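Local structure of sortase SrtE1 (Streptomyces coelicolor, 5CUW) at residues 121-126 and 177-182. The protein is a class E sortase, a transpeptidase that anchors surface proteins to the cell wall and recognizes Leu-Ala-x-Thr-Gly and Leu-Pro-x-Thr-Gly signals. Residues are numbered along the deposited sequence; the frame is centred on the assembly and turned at random.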
# COMPACT_ATOMS: atom_id res chain seq x y z
N LYS A 121 -1.13 3.23 -16.62
CA LYS A 121 -2.43 2.78 -16.13
C LYS A 121 -2.83 3.38 -14.79
O LYS A 121 -1.99 3.85 -14.03
CB LYS A 121 -2.45 1.25 -15.98
CG LYS A 121 -2.27 0.49 -17.28
CD LYS A 121 -2.07 -0.98 -17.04
CE LYS A 121 -1.98 -1.73 -18.36
NZ LYS A 121 -3.28 -1.65 -19.08
N TYR A 122 -4.14 3.33 -14.52
CA TYR A 122 -4.67 3.51 -13.18
C TYR A 122 -5.11 2.15 -12.63
O TYR A 122 -5.88 1.43 -13.28
CB TYR A 122 -5.86 4.47 -13.18
CG TYR A 122 -5.56 5.88 -13.60
CD1 TYR A 122 -5.07 6.81 -12.68
CD2 TYR A 122 -5.78 6.30 -14.91
CE1 TYR A 122 -4.80 8.12 -13.07
CE2 TYR A 122 -5.51 7.60 -15.30
CZ TYR A 122 -5.02 8.51 -14.37
OH TYR A 122 -4.76 9.80 -14.75
N PHE A 123 -4.64 1.80 -11.44
CA PHE A 123 -5.09 0.59 -10.77
C PHE A 123 -5.97 0.96 -9.59
O PHE A 123 -5.49 1.54 -8.61
CB PHE A 123 -3.89 -0.24 -10.31
CG PHE A 123 -3.04 -0.73 -11.45
CD1 PHE A 123 -3.40 -1.88 -12.15
CD2 PHE A 123 -1.89 -0.06 -11.82
CE1 PHE A 123 -2.60 -2.34 -13.20
CE2 PHE A 123 -1.11 -0.50 -12.86
CZ PHE A 123 -1.47 -1.64 -13.55
N VAL A 124 -7.25 0.65 -9.68
CA VAL A 124 -8.17 1.00 -8.59
C VAL A 124 -8.42 -0.19 -7.68
O VAL A 124 -8.97 -1.20 -8.11
CB VAL A 124 -9.53 1.50 -9.13
CG1 VAL A 124 -10.49 1.80 -7.97
CG2 VAL A 124 -9.33 2.73 -10.00
N TYR A 125 -8.01 -0.06 -6.42
CA TYR A 125 -8.33 -1.04 -5.40
C TYR A 125 -9.40 -0.51 -4.47
O TYR A 125 -9.57 0.71 -4.32
CB TYR A 125 -7.09 -1.39 -4.57
CG TYR A 125 -5.91 -1.94 -5.34
CD1 TYR A 125 -5.01 -1.08 -5.95
CD2 TYR A 125 -5.66 -3.30 -5.39
CE1 TYR A 125 -3.90 -1.57 -6.64
CE2 TYR A 125 -4.53 -3.81 -6.09
CZ TYR A 125 -3.66 -2.94 -6.70
OH TYR A 125 -2.55 -3.44 -7.39
N LYS A 126 -10.12 -1.42 -3.83
CA LYS A 126 -11.03 -1.03 -2.74
C LYS A 126 -10.65 -1.75 -1.45
O LYS A 126 -10.29 -2.93 -1.46
CB LYS A 126 -12.47 -1.31 -3.14
CG LYS A 126 -12.96 -0.29 -4.17
CD LYS A 126 -14.45 -0.38 -4.44
CE LYS A 126 -14.85 0.60 -5.54
NZ LYS A 126 -16.19 0.30 -6.10
N GLY A 177 -6.56 -4.32 0.36
CA GLY A 177 -7.58 -4.02 -0.64
C GLY A 177 -7.54 -5.01 -1.80
O GLY A 177 -6.60 -5.80 -1.91
N LYS A 178 -8.57 -4.96 -2.64
CA LYS A 178 -8.69 -5.85 -3.81
C LYS A 178 -8.93 -5.04 -5.06
O LYS A 178 -9.75 -4.12 -5.04
CB LYS A 178 -9.86 -6.83 -3.64
CG LYS A 178 -9.78 -7.72 -2.44
CD LYS A 178 -10.98 -8.65 -2.40
CE LYS A 178 -12.28 -7.87 -2.49
NZ LYS A 178 -13.48 -8.77 -2.46
N MET A 179 -8.29 -5.40 -6.16
CA MET A 179 -8.41 -4.61 -7.39
C MET A 179 -9.80 -4.70 -8.00
O MET A 179 -10.38 -5.78 -8.08
CB MET A 179 -7.37 -5.05 -8.42
CG MET A 179 -7.15 -4.01 -9.52
SD MET A 179 -5.94 -4.53 -10.74
CE MET A 179 -4.42 -4.41 -9.78
N VAL A 180 -10.34 -3.57 -8.44
CA VAL A 180 -11.65 -3.57 -9.07
C VAL A 180 -11.62 -3.00 -10.49
O VAL A 180 -12.54 -3.25 -11.26
CB VAL A 180 -12.68 -2.78 -8.22
CG1 VAL A 180 -12.86 -3.45 -6.87
CG2 VAL A 180 -12.24 -1.34 -8.04
N GLU A 181 -10.56 -2.27 -10.84
CA GLU A 181 -10.43 -1.70 -12.18
C GLU A 181 -8.97 -1.55 -12.59
O GLU A 181 -8.13 -1.10 -11.81
CB GLU A 181 -11.14 -0.33 -12.29
CG GLU A 181 -11.20 0.20 -13.73
CD GLU A 181 -11.79 1.60 -13.89
OE1 GLU A 181 -12.09 2.28 -12.87
OE2 GLU A 181 -11.95 2.04 -15.05
N GLU A 182 -8.66 -1.96 -13.81
CA GLU A 182 -7.36 -1.68 -14.42
C GLU A 182 -7.66 -0.80 -15.62
O GLU A 182 -8.27 -1.26 -16.59
CB GLU A 182 -6.63 -2.97 -14.82
CG GLU A 182 -5.29 -2.75 -15.50
CD GLU A 182 -4.59 -4.05 -15.89
OE1 GLU A 182 -5.14 -5.13 -15.60
OE2 GLU A 182 -3.49 -3.99 -16.48
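Met179 meets Phe123 and Tyr125 with CG anti to the backbone N (chi1 -162°) and a bend at its last torsion (chi3 -71°), which turns CE back to the rings. Met179 CE lies 3.5 Å from Tyr125 CZ and 3.6 Å from Phe123 CD1. Met179 SD stands at the edge of the Phe123 ring and obliquely to that of Tyr125, a Met-aromatic contact with each; CG lies over one Tyr125 face. An alanine in place of Tyr125 would probably open a gap beside Met179 and leave its methyl held on the Phe123 side alone, with more room to turn. On the same face, extended Glu182 runs alongside Phe123 (Glu182 CG to Phe123 CE1, 3.6 Å). Glu182 OE2 makes a long salt bridge to Lys121 NZ (3.5 Å); OE1 pairs with Arg156 and Lys85. Val124 and Glu181 share the other face, and Val180 CG2 packs on Val124 CG1. Between the faces, Val124 O accepts a nearly straight bond from Val180 N (2.8 Å) and a weak one from Glu181 N (3.3 Å), while Val124 N donates to Glu181 O. Beyond, Lys126 and Lys178 exchange paired backbone bonds. Two residues facing one define a classic beta bulge, here within the antiparallel pairing of strands 121-134 and 171-184 in the sortase beta barrel.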